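PDB 3HIM: probable transcriptional regulator from Rhodococcus jostii, which probably binds cis-regulatory DNA through an N-terminal helix-turn-helix domain and controls transcription, as other members of the TetR family do. Local coordinates for residues 20-25 with 55-60; 63-68 with 126-131. All coordinates share one frame; numbering follows the deposited sequence.

Interaction 1 (20-25 with 55-60); sequences RIRAAA and PHYKTK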
ATOM      1  N   ARG B  20      19.631 -17.389  -3.565  1.00 15.44           N
ATOM      2  CA  ARG B  20      19.405 -17.940  -2.225  1.00 15.42           C
ATOM      3  C   ARG B  20      19.655 -16.872  -1.142  1.00 15.30           C
ATOM      4  O   ARG B  20      18.933 -16.804  -0.138  1.00 15.65           O
ATOM      5  CB  ARG B  20      20.327 -19.160  -2.005  1.00 15.26           C
ATOM      6  CG  ARG B  20      20.270 -19.831  -0.644  1.00 15.13           C
ATOM      7  CD  ARG B  20      21.036 -21.159  -0.676  1.00 17.06           C
ATOM      8  NE  ARG B  20      21.175 -21.790   0.641  1.00 17.21           N
ATOM      9  CZ  ARG B  20      22.157 -21.531   1.513  1.00 19.27           C
ATOM     10  NH1 ARG B  20      23.106 -20.635   1.233  1.00 18.82           N
ATOM     11  NH2 ARG B  20      22.193 -22.166   2.685  1.00 18.50           N
ATOM     12  N   ILE B  21      20.690 -16.069  -1.329  1.00 15.21           N
ATOM     13  CA  ILE B  21      20.988 -14.986  -0.369  1.00 15.55           C
ATOM     14  C   ILE B  21      19.854 -13.954  -0.366  1.00 15.60           C
ATOM     15  O   ILE B  21      19.417 -13.520   0.701  1.00 16.16           O
ATOM     16  CB  ILE B  21      22.373 -14.340  -0.640  1.00 15.88           C
ATOM     17  CG1 ILE B  21      23.489 -15.355  -0.323  1.00 14.98           C
ATOM     18  CG2 ILE B  21      22.565 -13.003   0.177  1.00 14.54           C
ATOM     19  CD1 ILE B  21      24.791 -15.109  -1.087  1.00 16.34           C
ATOM     20  N   ARG B  22      19.361 -13.611  -1.558  1.00 15.47           N
ATOM     21  CA  ARG B  22      18.265 -12.649  -1.698  1.00 15.88           C
ATOM     22  C   ARG B  22      16.993 -13.156  -1.036  1.00 16.01           C
ATOM     23  O   ARG B  22      16.357 -12.406  -0.284  1.00 15.94           O
ATOM     24  CB  ARG B  22      17.990 -12.309  -3.166  1.00 15.83           C
ATOM     25  CG  ARG B  22      19.144 -11.663  -3.877  1.00 14.99           C
ATOM     26  CD  ARG B  22      18.687 -10.946  -5.128  1.00 14.77           C
ATOM     27  NE  ARG B  22      18.091 -11.820  -6.132  1.00 17.73           N
ATOM     28  CZ  ARG B  22      18.781 -12.618  -6.954  1.00 18.31           C
ATOM     29  NH1 ARG B  22      20.108 -12.703  -6.872  1.00 18.53           N
ATOM     30  NH2 ARG B  22      18.143 -13.346  -7.856  1.00 16.35           N
ATOM     31  N   ALA B  23      16.631 -14.421  -1.295  1.00 15.67           N
ATOM     32  CA  ALA B  23      15.458 -15.007  -0.635  1.00 15.68           C
ATOM     33  C   ALA B  23      15.611 -14.933   0.890  1.00 16.00           C
ATOM     34  O   ALA B  23      14.691 -14.491   1.594  1.00 15.66           O
ATOM     35  CB  ALA B  23      15.213 -16.443  -1.095  1.00 15.04           C
ATOM     36  N   ALA B  24      16.782 -15.328   1.401  1.00 15.70           N
ATOM     37  CA  ALA B  24      16.991 -15.298   2.853  1.00 15.75           C
ATOM     38  C   ALA B  24      16.961 -13.868   3.378  1.00 15.54           C
ATOM     39  O   ALA B  24      16.417 -13.610   4.457  1.00 15.44           O
ATOM     40  CB  ALA B  24      18.305 -15.978   3.245  1.00 15.72           C
ATOM     41  N   ALA B  25      17.551 -12.943   2.625  1.00 15.51           N
ATOM     42  CA  ALA B  25      17.556 -11.544   3.040  1.00 15.62           C
ATOM     43  C   ALA B  25      16.122 -10.992   3.110  1.00 15.76           C
ATOM     44  O   ALA B  25      15.804 -10.214   4.001  1.00 15.22           O
ATOM     45  CB  ALA B  25      18.413 -10.698   2.117  1.00 15.22           C
ATOM     46  N   PRO B  55      31.186 -12.017  -1.690  1.00 22.52           N
ATOM     47  CA  PRO B  55      31.426 -12.229  -3.132  1.00 22.61           C
ATOM     48  C   PRO B  55      30.270 -11.821  -4.024  1.00 22.59           C
ATOM     49  O   PRO B  55      30.487 -11.466  -5.182  1.00 23.33           O
ATOM     50  CB  PRO B  55      31.607 -13.744  -3.234  1.00 22.67           C
ATOM     51  CG  PRO B  55      32.119 -14.144  -1.894  1.00 22.74           C
ATOM     52  CD  PRO B  55      31.420 -13.255  -0.921  1.00 21.92           C
ATOM     53  N   HIS B  56      29.057 -11.893  -3.488  1.00 22.12           N
ATOM     54  CA  HIS B  56      27.840 -11.641  -4.248  1.00 21.78           C
ATOM     55  C   HIS B  56      27.330 -10.238  -3.980  1.00 21.34           C
ATOM     56  O   HIS B  56      26.901  -9.546  -4.894  1.00 21.14           O
ATOM     57  CB  HIS B  56      26.772 -12.672  -3.890  1.00 21.73           C
ATOM     58  CG  HIS B  56      27.136 -14.073  -4.271  1.00 22.47           C
ATOM     59  ND1 HIS B  56      27.596 -15.001  -3.356  1.00 23.72           N
ATOM     60  CD2 HIS B  56      27.104 -14.708  -5.468  1.00 22.90           C
ATOM     61  CE1 HIS B  56      27.834 -16.145  -3.974  1.00 23.80           C
ATOM     62  NE2 HIS B  56      27.545 -15.995  -5.256  1.00 23.59           N
ATOM     63  N   TYR B  57      27.392  -9.830  -2.716  1.00 20.78           N
ATOM     64  CA  TYR B  57      26.940  -8.518  -2.299  1.00 20.57           C
ATOM     65  C   TYR B  57      27.954  -7.926  -1.331  1.00 20.72           C
ATOM     66  O   TYR B  57      28.110  -8.408  -0.212  1.00 21.24           O
ATOM     67  CB  TYR B  57      25.521  -8.615  -1.704  1.00 19.72           C
ATOM     68  CG  TYR B  57      24.563  -9.231  -2.694  1.00 17.46           C
ATOM     69  CD1 TYR B  57      24.141  -8.503  -3.808  1.00 17.22           C
ATOM     70  CD2 TYR B  57      24.118 -10.548  -2.552  1.00 14.78           C
ATOM     71  CE1 TYR B  57      23.291  -9.050  -4.749  1.00 14.47           C
ATOM     72  CE2 TYR B  57      23.251 -11.112  -3.487  1.00 14.86           C
ATOM     73  CZ  TYR B  57      22.847 -10.342  -4.584  1.00 15.23           C
ATOM     74  OH  TYR B  57      22.014 -10.852  -5.529  1.00 15.39           O
ATOM     75  N   LYS B  58      28.663  -6.900  -1.786  1.00 20.76           N
ATOM     76  CA  LYS B  58      29.733  -6.294  -0.998  1.00 20.95           C
ATOM     77  C   LYS B  58      29.154  -5.409   0.113  1.00 21.12           C
ATOM     78  O   LYS B  58      29.794  -5.181   1.133  1.00 20.85           O
ATOM     79  CB  LYS B  58      30.686  -5.506  -1.905  1.00 21.08           C
ATOM     80  N   THR B  59      27.933  -4.917  -0.093  1.00 21.12           N
ATOM     81  CA  THR B  59      27.261  -4.072   0.901  1.00 20.55           C
ATOM     82  C   THR B  59      25.828  -4.550   1.091  1.00 20.22           C
ATOM     83  O   THR B  59      25.266  -5.231   0.198  1.00 19.89           O
ATOM     84  CB  THR B  59      27.261  -2.569   0.499  1.00 20.77           C
ATOM     85  OG1 THR B  59      26.296  -2.327  -0.537  1.00 22.00           O
ATOM     86  CG2 THR B  59      28.649  -2.123   0.002  1.00 20.91           C
ATOM     87  N   LYS B  60      25.245  -4.192   2.242  1.00 19.15           N
ATOM     88  CA  LYS B  60      23.822  -4.411   2.494  1.00 18.64           C
ATOM     89  C   LYS B  60      22.990  -3.751   1.390  1.00 18.17           C
ATOM     90  O   LYS B  60      22.033  -4.334   0.886  1.00 17.86           O
ATOM     91  CB  LYS B  60      23.401  -3.842   3.860  1.00 18.50           C
ATOM     92  CG  LYS B  60      22.387  -4.712   4.615  1.00 19.59           C
ATOM     93  CD  LYS B  60      21.352  -3.952   5.492  1.00 20.09           C
ATOM     94  CE  LYS B  60      21.900  -2.806   6.336  1.00 19.26           C
ATOM     95  NZ  LYS B  60      21.180  -2.732   7.650  1.00 21.03           N
TER
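Tyr57 carries its ring with CG anti to its own carbonyl carbon (chi1 -57°), which sends the hydroxyl across to Arg22 on the helix. Arg22 answers with a chain that is extended at chi2 but folds back at chi3 (-62°), and this bend swings the guanidinium round until NH1 lies 3.0 Å from Tyr57 OH. The resulting hydrogen bond, from NH1 to OH, is fairly straight (155°) and reaches the guanidinium at its edge, near its plane, while that plane stands almost perpendicular to the phenol ring. Arg22 CG also rests 3.4 Å from Tyr57 OH, so the hydroxyl is touched by both the aliphatic and the charged part of the same side chain. Ile21 divides its branches between two partners: CG2 packs 4.0 Å from Tyr57 CD2, and CD1 lies 3.6 Å from His56 ND1, a nitrogen with no polar partner in the model. Arg22 NH2 forms a salt bridge with Glu70 of helix 60-82. That carboxylate probably offsets the charge of the buried guanidinium, while NH1 donates to a neutral hydroxyl, and the pairing ties the end of the predicted helix-turn-helix motif to helix 16-32.

Interaction 2 (63-68 with 126-131); sequences LLYAIS and FAIIAD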
ATOM      1  N   LEU B  63      22.571  -5.483  -1.821  1.00 16.43           N
ATOM      2  CA  LEU B  63      21.689  -6.631  -1.710  1.00 16.98           C
ATOM      3  C   LEU B  63      20.224  -6.188  -1.764  1.00 17.42           C
ATOM      4  O   LEU B  63      19.380  -6.858  -2.395  1.00 17.08           O
ATOM      5  CB  LEU B  63      21.990  -7.392  -0.417  1.00 16.66           C
ATOM      6  CG  LEU B  63      21.068  -8.555  -0.009  1.00 18.57           C
ATOM      7  CD1 LEU B  63      20.910  -9.590  -1.121  1.00 17.30           C
ATOM      8  CD2 LEU B  63      21.604  -9.204   1.261  1.00 16.99           C
ATOM      9  N   LEU B  64      19.925  -5.063  -1.103  1.00 16.97           N
ATOM     10  CA  LEU B  64      18.595  -4.474  -1.180  1.00 17.01           C
ATOM     11  C   LEU B  64      18.266  -4.062  -2.629  1.00 17.00           C
ATOM     12  O   LEU B  64      17.164  -4.328  -3.130  1.00 16.63           O
ATOM     13  CB  LEU B  64      18.479  -3.265  -0.241  1.00 17.29           C
ATOM     14  CG  LEU B  64      17.197  -2.442  -0.416  1.00 17.49           C
ATOM     15  CD1 LEU B  64      16.007  -3.230   0.143  1.00 16.74           C
ATOM     16  CD2 LEU B  64      17.333  -1.076   0.259  1.00 18.92           C
ATOM     17  N   TYR B  65      19.230  -3.412  -3.290  1.00 17.33           N
ATOM     18  CA  TYR B  65      19.082  -3.010  -4.677  1.00 16.82           C
ATOM     19  C   TYR B  65      18.813  -4.220  -5.554  1.00 17.25           C
ATOM     20  O   TYR B  65      17.891  -4.184  -6.375  1.00 17.18           O
ATOM     21  CB  TYR B  65      20.314  -2.255  -5.164  1.00 17.45           C
ATOM     22  CG  TYR B  65      20.309  -2.008  -6.666  1.00 17.51           C
ATOM     23  CD1 TYR B  65      19.281  -1.268  -7.271  1.00 17.35           C
ATOM     24  CD2 TYR B  65      21.318  -2.538  -7.483  1.00 19.29           C
ATOM     25  CE1 TYR B  65      19.256  -1.050  -8.651  1.00 19.02           C
ATOM     26  CE2 TYR B  65      21.314  -2.319  -8.869  1.00 19.92           C
ATOM     27  CZ  TYR B  65      20.274  -1.571  -9.436  1.00 19.81           C
ATOM     28  OH  TYR B  65      20.247  -1.352 -10.780  1.00 21.56           O
ATOM     29  N   ALA B  66      19.589  -5.296  -5.379  1.00 16.46           N
ATOM     30  CA  ALA B  66      19.315  -6.520  -6.136  1.00 17.31           C
ATOM     31  C   ALA B  66      17.875  -7.002  -5.913  1.00 16.79           C
ATOM     32  O   ALA B  66      17.176  -7.308  -6.863  1.00 17.51           O
ATOM     33  CB  ALA B  66      20.325  -7.635  -5.807  1.00 16.98           C
ATOM     34  N   ILE B  67      17.435  -7.053  -4.666  1.00 16.86           N
ATOM     35  CA  ILE B  67      16.067  -7.487  -4.343  1.00 16.48           C
ATOM     36  C   ILE B  67      15.038  -6.575  -5.034  1.00 16.80           C
ATOM     37  O   ILE B  67      14.107  -7.039  -5.661  1.00 16.67           O
ATOM     38  CB  ILE B  67      15.857  -7.554  -2.798  1.00 16.53           C
ATOM     39  CG1 ILE B  67      16.682  -8.698  -2.197  1.00 15.76           C
ATOM     40  CG2 ILE B  67      14.382  -7.719  -2.417  1.00 14.53           C
ATOM     41  CD1 ILE B  67      16.854  -8.626  -0.690  1.00 13.45           C
ATOM     42  N   SER B  68      15.253  -5.270  -4.954  1.00 17.04           N
ATOM     43  CA  SER B  68      14.290  -4.303  -5.448  1.00 16.82           C
ATOM     44  C   SER B  68      14.240  -4.303  -6.993  1.00 16.61           C
ATOM     45  O   SER B  68      13.167  -4.219  -7.603  1.00 16.03           O
ATOM     46  CB  SER B  68      14.628  -2.917  -4.891  1.00 16.61           C
ATOM     47  OG  SER B  68      13.654  -1.975  -5.290  1.00 18.14           O
ATOM     48  N   PHE B 126      18.427   4.268  -6.783  1.00 14.26           N
ATOM     49  CA  PHE B 126      17.091   4.871  -6.722  1.00 14.56           C
ATOM     50  C   PHE B 126      16.592   5.325  -8.099  1.00 14.17           C
ATOM     51  O   PHE B 126      15.438   5.062  -8.440  1.00 14.29           O
ATOM     52  CB  PHE B 126      17.021   6.042  -5.731  1.00 14.90           C
ATOM     53  CG  PHE B 126      15.633   6.581  -5.555  1.00 15.21           C
ATOM     54  CD1 PHE B 126      14.724   5.928  -4.724  1.00 15.83           C
ATOM     55  CD2 PHE B 126      15.220   7.717  -6.234  1.00 14.94           C
ATOM     56  CE1 PHE B 126      13.421   6.418  -4.553  1.00 17.10           C
ATOM     57  CE2 PHE B 126      13.902   8.229  -6.059  1.00 15.77           C
ATOM     58  CZ  PHE B 126      13.015   7.583  -5.225  1.00 15.54           C
ATOM     59  N   ALA B 127      17.450   5.983  -8.886  1.00 13.78           N
ATOM     60  CA  ALA B 127      17.037   6.461 -10.218  1.00 13.81           C
ATOM     61  C   ALA B 127      16.658   5.299 -11.144  1.00 14.23           C
ATOM     62  O   ALA B 127      15.770   5.439 -11.971  1.00 14.00           O
ATOM     63  CB  ALA B 127      18.107   7.311 -10.862  1.00 13.79           C
ATOM     64  N   ILE B 128      17.317   4.150 -11.004  1.00 14.17           N
ATOM     65  CA  ILE B 128      17.008   3.013 -11.875  1.00 14.57           C
ATOM     66  C   ILE B 128      15.653   2.393 -11.512  1.00 14.42           C
ATOM     67  O   ILE B 128      14.855   2.044 -12.387  1.00 14.05           O
ATOM     68  CB  ILE B 128      18.116   1.948 -11.812  1.00 14.94           C
ATOM     69  CG1 ILE B 128      19.388   2.448 -12.515  1.00 15.39           C
ATOM     70  CG2 ILE B 128      17.647   0.599 -12.399  1.00 13.39           C
ATOM     71  CD1 ILE B 128      20.658   1.625 -12.091  1.00 13.92           C
ATOM     72  N   ILE B 129      15.404   2.267 -10.213  1.00 14.68           N
ATOM     73  CA  ILE B 129      14.159   1.696  -9.726  1.00 15.03           C
ATOM     74  C   ILE B 129      12.977   2.597 -10.093  1.00 15.31           C
ATOM     75  O   ILE B 129      11.934   2.111 -10.535  1.00 15.75           O
ATOM     76  CB  ILE B 129      14.219   1.441  -8.195  1.00 14.47           C
ATOM     77  CG1 ILE B 129      15.279   0.365  -7.872  1.00 16.11           C
ATOM     78  CG2 ILE B 129      12.837   1.073  -7.645  1.00 14.14           C
ATOM     79  CD1 ILE B 129      15.085  -1.047  -8.536  1.00 13.87           C
ATOM     80  N   ALA B 130      13.144   3.905  -9.916  1.00 15.80           N
ATOM     81  CA  ALA B 130      12.061   4.857 -10.207  1.00 16.49           C
ATOM     82  C   ALA B 130      11.718   4.774 -11.688  1.00 16.84           C
ATOM     83  O   ALA B 130      10.546   4.818 -12.067  1.00 16.71           O
ATOM     84  CB  ALA B 130      12.459   6.297  -9.810  1.00 16.41           C
ATOM     85  N   ASP B 131      12.744   4.613 -12.521  1.00 17.29           N
ATOM     86  CA  ASP B 131      12.518   4.466 -13.945  1.00 18.11           C
ATOM     87  C   ASP B 131      11.693   3.223 -14.273  1.00 18.18           C
ATOM     88  O   ASP B 131      10.784   3.298 -15.089  1.00 18.66           O
ATOM     89  CB  ASP B 131      13.818   4.448 -14.720  1.00 18.62           C
ATOM     90  CG  ASP B 131      13.585   4.418 -16.199  1.00 19.78           C
ATOM     91  OD1 ASP B 131      12.890   5.327 -16.695  1.00 24.33           O
ATOM     92  OD2 ASP B 131      14.069   3.491 -16.872  1.00 21.49           O
TER
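Tyr65 and Ile128 meet where helices 60-82 and 123-149 run side by side, and the tyrosine bridges much of the space between them. Its CB does not point straight at the other helix; with CG anti to the backbone N (chi1 171°), the ring is nevertheless carried across. Partway along the ring, CE1 comes within 4.2 Å of Ile129 CD1, the ring and the isoleucine lying alongside each other and running in opposite senses. Farther out, CZ approaches the CD1 methyl of Ile128, and the terminal OH presses against the same residue, lying 3.3 Å from Ile128 CD1 and 3.6 Å from Ile128 CG2. The hydroxyl thus meets both branches of an isoleucine set roughly perpendicular to the tyrosine, and no hydrogen bond joins the two segments.

One turn on, Ser68 takes over. Its CB points toward helix 123-149, and its OG is 3.7 Å from Ile129 CD1 and 3.8 Å from Ile129 CG1. This buried hydroxyl, lying against hydrocarbon, has a weak hydrogen bond to the carbonyl oxygen of Gly114. Ile129 CD1 consequently fits between the tyrosine ring and the serine, a single methyl shared by two residues of the opposing helix.

The two helical segments point in nearly the same direction, 11° apart, with axes 10.8 Å from each other at closest approach. His125 stacks on the Tyr65 ring, and Leu69 continues the apolar surface under Ile128 and Ile129. Helix 60-82 also packs against helix 16-32 through Ile67 and against Val113 of helix 108-116 through Leu64 and Ile67, so this contact joins the helix following the DNA-binding motif to the all-helical C-terminal part of the fold.

In the fold
Interaction 1 is complete before the first segment of interaction 2 begins, and the centres of the two contacts lie about 14 Å apart. Helix 60-82 connects them: it starts at the end of segment 55-60 and carries segment 63-68. The two contacts touch directly, with Tyr57 packed on Leu63 and Ala66, Arg22 on Ala66, and Ala25 on Leu63. Interaction 1 lies in the predicted DNA-binding domain, whereas interaction 2 reaches helix 123-149 of the C-terminal region. Such an arrangement is consistent with the TetR family, in which movements of the ligand-binding part are commonly relayed to the DNA-binding domain.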